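Local coordinates for protein putative MAR1 (Leishmania donovani, PDB 1X9G) that is of unknown function but belongs to the isochorismatase superfamily and is possibly a hydrolase, perhaps a ribonuclease, at residues A126-D140 / W160-I172. Sequence-based numbering, arbitrary orientation.
Sequences ADLLDMNKRVFLPKD and WGPNCEITTSESI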
ATOM      1  N   ALA A 126     -15.931   2.921  -9.563  1.00 55.45           N
ATOM      2  CA  ALA A 126     -16.587   1.674  -9.122  1.00 55.17           C
ATOM      3  C   ALA A 126     -17.657   1.228 -10.144  1.00 55.98           C
ATOM      4  O   ALA A 126     -17.767   0.041 -10.433  1.00 56.09           O
ATOM      5  CB  ALA A 126     -17.155   1.784  -7.692  1.00 54.08           C
ATOM      6  N   ASP A 127     -18.408   2.184 -10.713  1.00 56.70           N
ATOM      7  CA  ASP A 127     -19.430   1.889 -11.771  1.00 56.98           C
ATOM      8  C   ASP A 127     -18.809   1.358 -13.080  1.00 56.69           C
ATOM      9  O   ASP A 127     -19.226   0.326 -13.602  1.00 55.50           O
ATOM     10  CB  ASP A 127     -20.329   3.100 -12.073  1.00 56.94           C
ATOM     11  CG  ASP A 127     -21.306   3.467 -10.924  1.00 57.99           C
ATOM     12  OD1 ASP A 127     -21.668   4.658 -10.874  1.00 58.18           O
ATOM     13  OD2 ASP A 127     -21.735   2.612 -10.095  1.00 56.67           O
ATOM     14  N   LEU A 128     -17.804   2.058 -13.590  1.00 57.10           N
ATOM     15  CA  LEU A 128     -16.990   1.536 -14.677  1.00 57.40           C
ATOM     16  C   LEU A 128     -16.518   0.107 -14.434  1.00 58.52           C
ATOM     17  O   LEU A 128     -16.621  -0.738 -15.328  1.00 58.20           O
ATOM     18  CB  LEU A 128     -15.796   2.440 -14.899  1.00 57.25           C
ATOM     19  CG  LEU A 128     -15.878   3.600 -15.906  1.00 59.44           C
ATOM     20  CD1 LEU A 128     -17.271   3.716 -16.606  1.00 54.11           C
ATOM     21  CD2 LEU A 128     -15.362   4.949 -15.308  1.00 55.40           C
ATOM     22  N   LEU A 129     -16.017  -0.188 -13.221  1.00 59.38           N
ATOM     23  CA  LEU A 129     -15.523  -1.530 -12.959  1.00 59.68           C
ATOM     24  C   LEU A 129     -16.632  -2.538 -13.065  1.00 61.24           C
ATOM     25  O   LEU A 129     -16.445  -3.581 -13.667  1.00 62.11           O
ATOM     26  CB  LEU A 129     -14.757  -1.668 -11.616  1.00 59.01           C
ATOM     27  CG  LEU A 129     -13.362  -1.024 -11.590  1.00 54.98           C
ATOM     28  CD1 LEU A 129     -12.741  -1.047 -10.204  1.00 51.71           C
ATOM     29  CD2 LEU A 129     -12.388  -1.515 -12.673  1.00 50.90           C
ATOM     30  N   ASP A 130     -17.779  -2.225 -12.479  1.00 63.31           N
ATOM     31  CA  ASP A 130     -18.993  -3.024 -12.647  1.00 65.59           C
ATOM     32  C   ASP A 130     -19.461  -3.222 -14.093  1.00 65.75           C
ATOM     33  O   ASP A 130     -20.121  -4.215 -14.388  1.00 65.56           O
ATOM     34  CB  ASP A 130     -20.108  -2.478 -11.774  1.00 65.78           C
ATOM     35  CG  ASP A 130     -19.954  -2.936 -10.343  1.00 71.20           C
ATOM     36  OD1 ASP A 130     -19.198  -2.304  -9.547  1.00 75.74           O
ATOM     37  OD2 ASP A 130     -20.536  -4.001 -10.025  1.00 78.69           O
ATOM     38  N   MET A 131     -19.063  -2.322 -14.988  1.00 66.05           N
ATOM     39  CA  MET A 131     -19.377  -2.460 -16.401  1.00 67.80           C
ATOM     40  C   MET A 131     -18.337  -3.285 -17.185  1.00 67.21           C
ATOM     41  O   MET A 131     -18.439  -3.407 -18.400  1.00 66.99           O
ATOM     42  CB  MET A 131     -19.552  -1.073 -17.039  1.00 67.80           C
ATOM     43  CG  MET A 131     -20.779  -0.313 -16.566  1.00 68.20           C
ATOM     44  SD  MET A 131     -20.885   1.244 -17.441  1.00 71.83           S
ATOM     45  CE  MET A 131     -21.804   0.748 -18.920  1.00 74.31           C
ATOM     46  N   ASN A 132     -17.353  -3.839 -16.474  1.00 66.55           N
ATOM     47  CA  ASN A 132     -16.203  -4.548 -17.053  1.00 66.14           C
ATOM     48  C   ASN A 132     -15.271  -3.729 -17.932  1.00 65.60           C
ATOM     49  O   ASN A 132     -14.594  -4.296 -18.780  1.00 66.42           O
ATOM     50  CB  ASN A 132     -16.596  -5.816 -17.822  1.00 66.00           C
ATOM     51  CG  ASN A 132     -17.461  -6.756 -17.014  1.00 67.27           C
ATOM     52  OD1 ASN A 132     -17.162  -7.114 -15.866  1.00 64.68           O
ATOM     53  ND2 ASN A 132     -18.541  -7.189 -17.633  1.00 69.17           N
ATOM     54  N   LYS A 133     -15.192  -2.418 -17.747  1.00 64.36           N
ATOM     55  CA  LYS A 133     -14.170  -1.675 -18.487  1.00 63.58           C
ATOM     56  C   LYS A 133     -12.847  -1.682 -17.708  1.00 62.75           C
ATOM     57  O   LYS A 133     -12.870  -1.836 -16.476  1.00 62.90           O
ATOM     58  CB  LYS A 133     -14.646  -0.262 -18.811  1.00 63.62           C
ATOM     59  CG  LYS A 133     -15.528  -0.232 -20.056  1.00 65.52           C
ATOM     60  CD  LYS A 133     -17.006  -0.553 -19.739  1.00 65.43           C
ATOM     61  CE  LYS A 133     -17.925  -0.045 -20.838  1.00 66.01           C
ATOM     62  NZ  LYS A 133     -18.054  -1.011 -21.963  1.00 65.62           N
ATOM     63  N   ARG A 134     -11.701  -1.581 -18.394  1.00 60.76           N
ATOM     64  CA  ARG A 134     -10.472  -1.364 -17.635  1.00 59.47           C
ATOM     65  C   ARG A 134     -10.387   0.125 -17.348  1.00 58.08           C
ATOM     66  O   ARG A 134     -10.593   0.954 -18.257  1.00 58.08           O
ATOM     67  CB  ARG A 134      -9.196  -1.843 -18.328  1.00 59.82           C
ATOM     68  CG  ARG A 134      -9.356  -2.986 -19.295  1.00 61.78           C
ATOM     69  CD  ARG A 134      -8.419  -4.154 -19.099  1.00 63.61           C
ATOM     70  NE  ARG A 134      -7.119  -3.857 -18.483  1.00 67.94           N
ATOM     71  CZ  ARG A 134      -5.949  -3.853 -19.127  1.00 67.56           C
ATOM     72  NH1 ARG A 134      -5.895  -4.078 -20.445  1.00 67.68           N
ATOM     73  NH2 ARG A 134      -4.832  -3.591 -18.455  1.00 65.47           N
ATOM     74  N   VAL A 135     -10.104   0.485 -16.094  1.00 55.09           N
ATOM     75  CA  VAL A 135      -9.917   1.884 -15.800  1.00 52.36           C
ATOM     76  C   VAL A 135      -8.481   2.318 -15.455  1.00 51.84           C
ATOM     77  O   VAL A 135      -7.750   1.609 -14.760  1.00 52.13           O
ATOM     78  CB  VAL A 135     -11.113   2.534 -14.976  1.00 52.62           C
ATOM     79  CG1 VAL A 135     -12.168   1.555 -14.585  1.00 49.06           C
ATOM     80  CG2 VAL A 135     -10.643   3.424 -13.864  1.00 49.56           C
ATOM     81  N   PHE A 136      -8.078   3.455 -16.029  1.00 51.21           N
ATOM     82  CA  PHE A 136      -6.729   4.002 -15.924  1.00 51.20           C
ATOM     83  C   PHE A 136      -6.814   5.432 -15.531  1.00 51.89           C
ATOM     84  O   PHE A 136      -7.603   6.186 -16.106  1.00 51.91           O
ATOM     85  CB  PHE A 136      -5.984   3.900 -17.255  1.00 51.26           C
ATOM     86  CG  PHE A 136      -5.952   2.517 -17.804  1.00 52.36           C
ATOM     87  CD1 PHE A 136      -7.019   2.042 -18.570  1.00 53.21           C
ATOM     88  CD2 PHE A 136      -4.864   1.671 -17.538  1.00 54.64           C
ATOM     89  CE1 PHE A 136      -6.986   0.730 -19.079  1.00 53.61           C
ATOM     90  CE2 PHE A 136      -4.823   0.372 -18.008  1.00 52.50           C
ATOM     91  CZ  PHE A 136      -5.881  -0.097 -18.800  1.00 53.63           C
ATOM     92  N   LEU A 137      -6.017   5.820 -14.539  1.00 52.16           N
ATOM     93  CA  LEU A 137      -6.231   7.095 -13.889  1.00 53.61           C
ATOM     94  C   LEU A 137      -4.907   7.814 -13.787  1.00 54.41           C
ATOM     95  O   LEU A 137      -3.993   7.305 -13.207  1.00 54.33           O
ATOM     96  CB  LEU A 137      -6.857   6.866 -12.478  1.00 53.73           C
ATOM     97  CG  LEU A 137      -8.252   6.214 -12.438  1.00 53.30           C
ATOM     98  CD1 LEU A 137      -8.290   5.089 -11.507  1.00 53.13           C
ATOM     99  CD2 LEU A 137      -9.320   7.257 -12.069  1.00 53.73           C
ATOM    100  N   PRO A 138      -4.788   9.004 -14.392  1.00 56.65           N
ATOM    101  CA  PRO A 138      -3.558   9.745 -14.149  1.00 57.43           C
ATOM    102  C   PRO A 138      -3.689  10.521 -12.856  1.00 58.46           C
ATOM    103  O   PRO A 138      -4.473  11.486 -12.827  1.00 59.86           O
ATOM    104  CB  PRO A 138      -3.515  10.719 -15.324  1.00 57.55           C
ATOM    105  CG  PRO A 138      -4.995  11.017 -15.592  1.00 56.60           C
ATOM    106  CD  PRO A 138      -5.701   9.712 -15.324  1.00 56.75           C
ATOM    107  N   LYS A 139      -2.947  10.120 -11.819  1.00 58.08           N
ATOM    108  CA  LYS A 139      -2.980  10.783 -10.501  1.00 58.60           C
ATOM    109  C   LYS A 139      -2.654  12.261 -10.582  1.00 58.26           C
ATOM    110  O   LYS A 139      -3.072  13.078  -9.754  1.00 58.88           O
ATOM    111  CB  LYS A 139      -1.991  10.128  -9.544  1.00 58.40           C
ATOM    112  CG  LYS A 139      -2.170  10.615  -8.110  1.00 58.19           C
ATOM    113  CD  LYS A 139      -1.262   9.831  -7.165  1.00 60.85           C
ATOM    114  CE  LYS A 139      -0.760  10.693  -6.053  1.00 62.63           C
ATOM    115  NZ  LYS A 139      -0.654   9.805  -4.846  1.00 68.34           N
ATOM    116  N   ASP A 140      -1.776  12.518 -11.522  1.00 57.92           N
ATOM    117  CA  ASP A 140      -1.566  13.724 -12.243  1.00 57.88           C
ATOM    118  C   ASP A 140      -2.721  14.726 -12.387  1.00 57.38           C
ATOM    119  O   ASP A 140      -2.558  15.937 -12.177  1.00 57.93           O
ATOM    120  CB  ASP A 140      -1.197  13.216 -13.655  1.00 58.35           C
ATOM    121  CG  ASP A 140       0.000  13.824 -14.102  1.00 60.65           C
ATOM    122  OD1 ASP A 140       0.583  14.428 -13.196  1.00 68.64           O
ATOM    123  OD2 ASP A 140       0.384  13.767 -15.271  1.00 66.48           O
ATOM    124  N   TRP A 160      -7.987  -1.973  -6.079  1.00 52.51           N
ATOM    125  CA  TRP A 160      -9.048  -2.445  -7.013  1.00 53.96           C
ATOM    126  C   TRP A 160      -8.490  -3.064  -8.317  1.00 55.03           C
ATOM    127  O   TRP A 160      -9.179  -3.038  -9.363  1.00 56.10           O
ATOM    128  CB  TRP A 160     -10.026  -1.288  -7.402  1.00 52.06           C
ATOM    129  CG  TRP A 160     -10.914  -0.846  -6.276  1.00 53.48           C
ATOM    130  CD1 TRP A 160     -11.044  -1.469  -5.045  1.00 52.32           C
ATOM    131  CD2 TRP A 160     -11.809   0.293  -6.242  1.00 50.89           C
ATOM    132  NE1 TRP A 160     -11.957  -0.795  -4.286  1.00 52.81           N
ATOM    133  CE2 TRP A 160     -12.456   0.269  -4.990  1.00 48.89           C
ATOM    134  CE3 TRP A 160     -12.172   1.295  -7.180  1.00 51.64           C
ATOM    135  CZ2 TRP A 160     -13.411   1.228  -4.613  1.00 51.61           C
ATOM    136  CZ3 TRP A 160     -13.131   2.253  -6.804  1.00 52.96           C
ATOM    137  CH2 TRP A 160     -13.725   2.214  -5.516  1.00 52.74           C
ATOM    138  N   GLY A 161      -7.252  -3.569  -8.281  1.00 55.60           N
ATOM    139  CA  GLY A 161      -6.648  -4.176  -9.477  1.00 55.42           C
ATOM    140  C   GLY A 161      -7.314  -5.533  -9.689  1.00 55.75           C
ATOM    141  O   GLY A 161      -8.024  -5.993  -8.791  1.00 54.05           O
ATOM    142  N   PRO A 162      -7.099  -6.190 -10.873  1.00 56.41           N
ATOM    143  CA  PRO A 162      -6.270  -5.826 -12.053  1.00 56.01           C
ATOM    144  C   PRO A 162      -6.918  -4.879 -13.043  1.00 56.83           C
ATOM    145  O   PRO A 162      -6.249  -4.378 -13.939  1.00 57.91           O
ATOM    146  CB  PRO A 162      -6.034  -7.162 -12.748  1.00 56.54           C
ATOM    147  CG  PRO A 162      -7.160  -8.055 -12.307  1.00 56.82           C
ATOM    148  CD  PRO A 162      -7.728  -7.525 -11.025  1.00 56.12           C
ATOM    149  N   ASN A 163      -8.196  -4.586 -12.887  1.00 56.39           N
ATOM    150  CA  ASN A 163      -8.827  -3.755 -13.865  1.00 55.49           C
ATOM    151  C   ASN A 163      -8.839  -2.254 -13.542  1.00 55.08           C
ATOM    152  O   ASN A 163      -9.376  -1.483 -14.329  1.00 55.66           O
ATOM    153  CB  ASN A 163     -10.194  -4.321 -14.212  1.00 56.06           C
ATOM    154  CG  ASN A 163     -10.079  -5.679 -14.873  1.00 58.05           C
ATOM    155  OD1 ASN A 163     -10.660  -6.652 -14.411  1.00 60.89           O
ATOM    156  ND2 ASN A 163      -9.254  -5.765 -15.931  1.00 60.14           N
ATOM    157  N   CYS A 164      -8.173  -1.839 -12.458  1.00 52.52           N
ATOM    158  CA  CYS A 164      -7.995  -0.421 -12.173  1.00 50.67           C
ATOM    159  C   CYS A 164      -6.511  -0.101 -11.990  1.00 50.46           C
ATOM    160  O   CYS A 164      -5.818  -0.811 -11.313  1.00 49.29           O
ATOM    161  CB  CYS A 164      -8.793  -0.045 -10.926  1.00 51.23           C
ATOM    162  SG  CYS A 164      -8.828   1.691 -10.580  1.00 51.26           S
ATOM    163  N   GLU A 165      -6.007   0.954 -12.628  1.00 50.79           N
ATOM    164  CA  GLU A 165      -4.578   1.298 -12.500  1.00 50.67           C
ATOM    165  C   GLU A 165      -4.325   2.759 -12.407  1.00 50.10           C
ATOM    166  O   GLU A 165      -4.783   3.513 -13.266  1.00 51.89           O
ATOM    167  CB  GLU A 165      -3.746   0.761 -13.657  1.00 50.82           C
ATOM    168  CG  GLU A 165      -3.944  -0.730 -13.950  1.00 50.62           C
ATOM    169  CD  GLU A 165      -3.008  -1.237 -15.071  1.00 51.27           C
ATOM    170  OE1 GLU A 165      -2.992  -2.465 -15.272  1.00 47.17           O
ATOM    171  OE2 GLU A 165      -2.325  -0.411 -15.747  1.00 54.95           O
ATOM    172  N   ILE A 166      -3.585   3.157 -11.384  1.00 49.13           N
ATOM    173  CA  ILE A 166      -3.266   4.549 -11.161  1.00 49.42           C
ATOM    174  C   ILE A 166      -1.829   4.770 -11.558  1.00 49.67           C
ATOM    175  O   ILE A 166      -0.913   4.152 -10.996  1.00 49.51           O
ATOM    176  CB  ILE A 166      -3.535   4.977  -9.683  1.00 49.78           C
ATOM    177  CG1 ILE A 166      -5.013   4.743  -9.336  1.00 49.52           C
ATOM    178  CG2 ILE A 166      -3.222   6.489  -9.434  1.00 48.51           C
ATOM    179  CD1 ILE A 166      -5.274   4.910  -7.911  1.00 49.84           C
ATOM    180  N   THR A 167      -1.617   5.619 -12.557  1.00 49.37           N
ATOM    181  CA  THR A 167      -0.239   5.988 -12.925  1.00 50.03           C
ATOM    182  C   THR A 167      -0.233   7.508 -13.071  1.00 50.25           C
ATOM    183  O   THR A 167      -0.651   8.210 -12.162  1.00 50.53           O
ATOM    184  CB  THR A 167       0.275   5.255 -14.204  1.00 49.06           C
ATOM    185  OG1 THR A 167      -0.746   5.307 -15.226  1.00 52.87           O
ATOM    186  CG2 THR A 167       0.664   3.754 -13.919  1.00 48.80           C
ATOM    187  N   THR A 168       0.213   8.006 -14.222  1.00 50.65           N
ATOM    188  CA  THR A 168       0.221   9.419 -14.515  1.00 50.11           C
ATOM    189  C   THR A 168       0.028   9.547 -15.990  1.00 50.12           C
ATOM    190  O   THR A 168       0.113   8.563 -16.718  1.00 51.78           O
ATOM    191  CB  THR A 168       1.548  10.149 -14.095  1.00 49.92           C
ATOM    192  OG1 THR A 168       2.674   9.481 -14.666  1.00 52.02           O
ATOM    193  CG2 THR A 168       1.739  10.193 -12.587  1.00 47.77           C
ATOM    194  N   SER A 169      -0.214  10.771 -16.436  1.00 50.60           N
ATOM    195  CA  SER A 169      -0.388  11.094 -17.861  1.00 50.58           C
ATOM    196  C   SER A 169       0.821  10.832 -18.743  1.00 50.72           C
ATOM    197  O   SER A 169       0.647  10.408 -19.875  1.00 50.40           O
ATOM    198  CB  SER A 169      -0.951  12.519 -18.056  1.00 51.19           C
ATOM    199  OG  SER A 169      -0.043  13.543 -17.644  1.00 51.71           O
ATOM    200  N   GLU A 170       2.044  11.031 -18.255  1.00 51.53           N
ATOM    201  CA  GLU A 170       3.173  10.657 -19.101  1.00 52.38           C
ATOM    202  C   GLU A 170       3.247   9.148 -19.207  1.00 52.65           C
ATOM    203  O   GLU A 170       3.362   8.624 -20.282  1.00 52.88           O
ATOM    204  CB  GLU A 170       4.500  11.311 -18.688  1.00 52.25           C
ATOM    205  CG  GLU A 170       5.730  10.641 -19.243  1.00 51.49           C
ATOM    206  CD  GLU A 170       6.997  11.471 -19.065  1.00 53.07           C
ATOM    207  OE1 GLU A 170       6.955  12.606 -19.572  1.00 55.85           O
ATOM    208  OE2 GLU A 170       8.032  11.006 -18.465  1.00 51.18           O
ATOM    209  N   SER A 171       3.093   8.433 -18.104  1.00 53.47           N
ATOM    210  CA  SER A 171       3.076   6.960 -18.172  1.00 52.39           C
ATOM    211  C   SER A 171       2.040   6.484 -19.152  1.00 52.02           C
ATOM    212  O   SER A 171       2.294   5.616 -19.932  1.00 53.19           O
ATOM    213  CB  SER A 171       2.694   6.359 -16.815  1.00 51.81           C
ATOM    214  OG  SER A 171       3.126   5.004 -16.761  1.00 50.64           O
ATOM    215  N   ILE A 172       0.840   7.029 -19.063  1.00 52.34           N
ATOM    216  CA  ILE A 172      -0.273   6.644 -19.931  1.00 51.83           C
ATOM    217  C   ILE A 172      -0.075   6.948 -21.433  1.00 53.42           C
ATOM    218  O   ILE A 172      -0.421   6.088 -22.262  1.00 53.17           O
ATOM    219  CB  ILE A 172      -1.592   7.280 -19.421  1.00 52.20           C
ATOM    220  CG1 ILE A 172      -2.119   6.506 -18.207  1.00 51.06           C
ATOM    221  CG2 ILE A 172      -2.691   7.283 -20.498  1.00 50.38           C
ATOM    222  CD1 ILE A 172      -3.348   7.231 -17.535  1.00 50.11           C
TER
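Phe136 and Glu165 run side by side on one face of the sheet, the carboxylate turned 77° to the ring, with Glu165 OE2 at the ring edge, 3.5 Å from Phe136 CE2. Bent at chi2 and chi3, Arg134 folds its guanidinium over Phe136 CZ and brings NH2 within 3.8 Å of Glu165 OE1, a long and uncertain salt bridge; NH2 also hydrogen-bonds to Leu12 O. Asn163 crosses the arginine at about a right angle, ND2 lying 3.7 Å from Arg134 CD. Strand 164-167, outermost in this chain's sheet, runs parallel to its neighbour 134-138; the two belong to a beta-alpha-beta unit, connected through helix 147-158, within an isochorismatase-type alpha/beta fold. Five backbone hydrogen bonds join the segments, from Val135 N to Asn163 O at one end to Lys139 N to Thr167 O at the other. On the opposite face, with chi1 at -173° placing SG opposite the backbone N, Cys164 turns its sulfur onto Leu137 CD1 (3.6 Å). Leu129 from helix 117-130 splits its methyls, CD1 against Trp160 CE3 (3.9 Å) and CD2 against Asn163 O (3.4 Å). Next to the start of helix 169-176, Ser169 N gives Asp140 OD2 a hydrogen bond (3.3 Å) from above the carboxylate plane, while Arg48 reaches Ser169 OG.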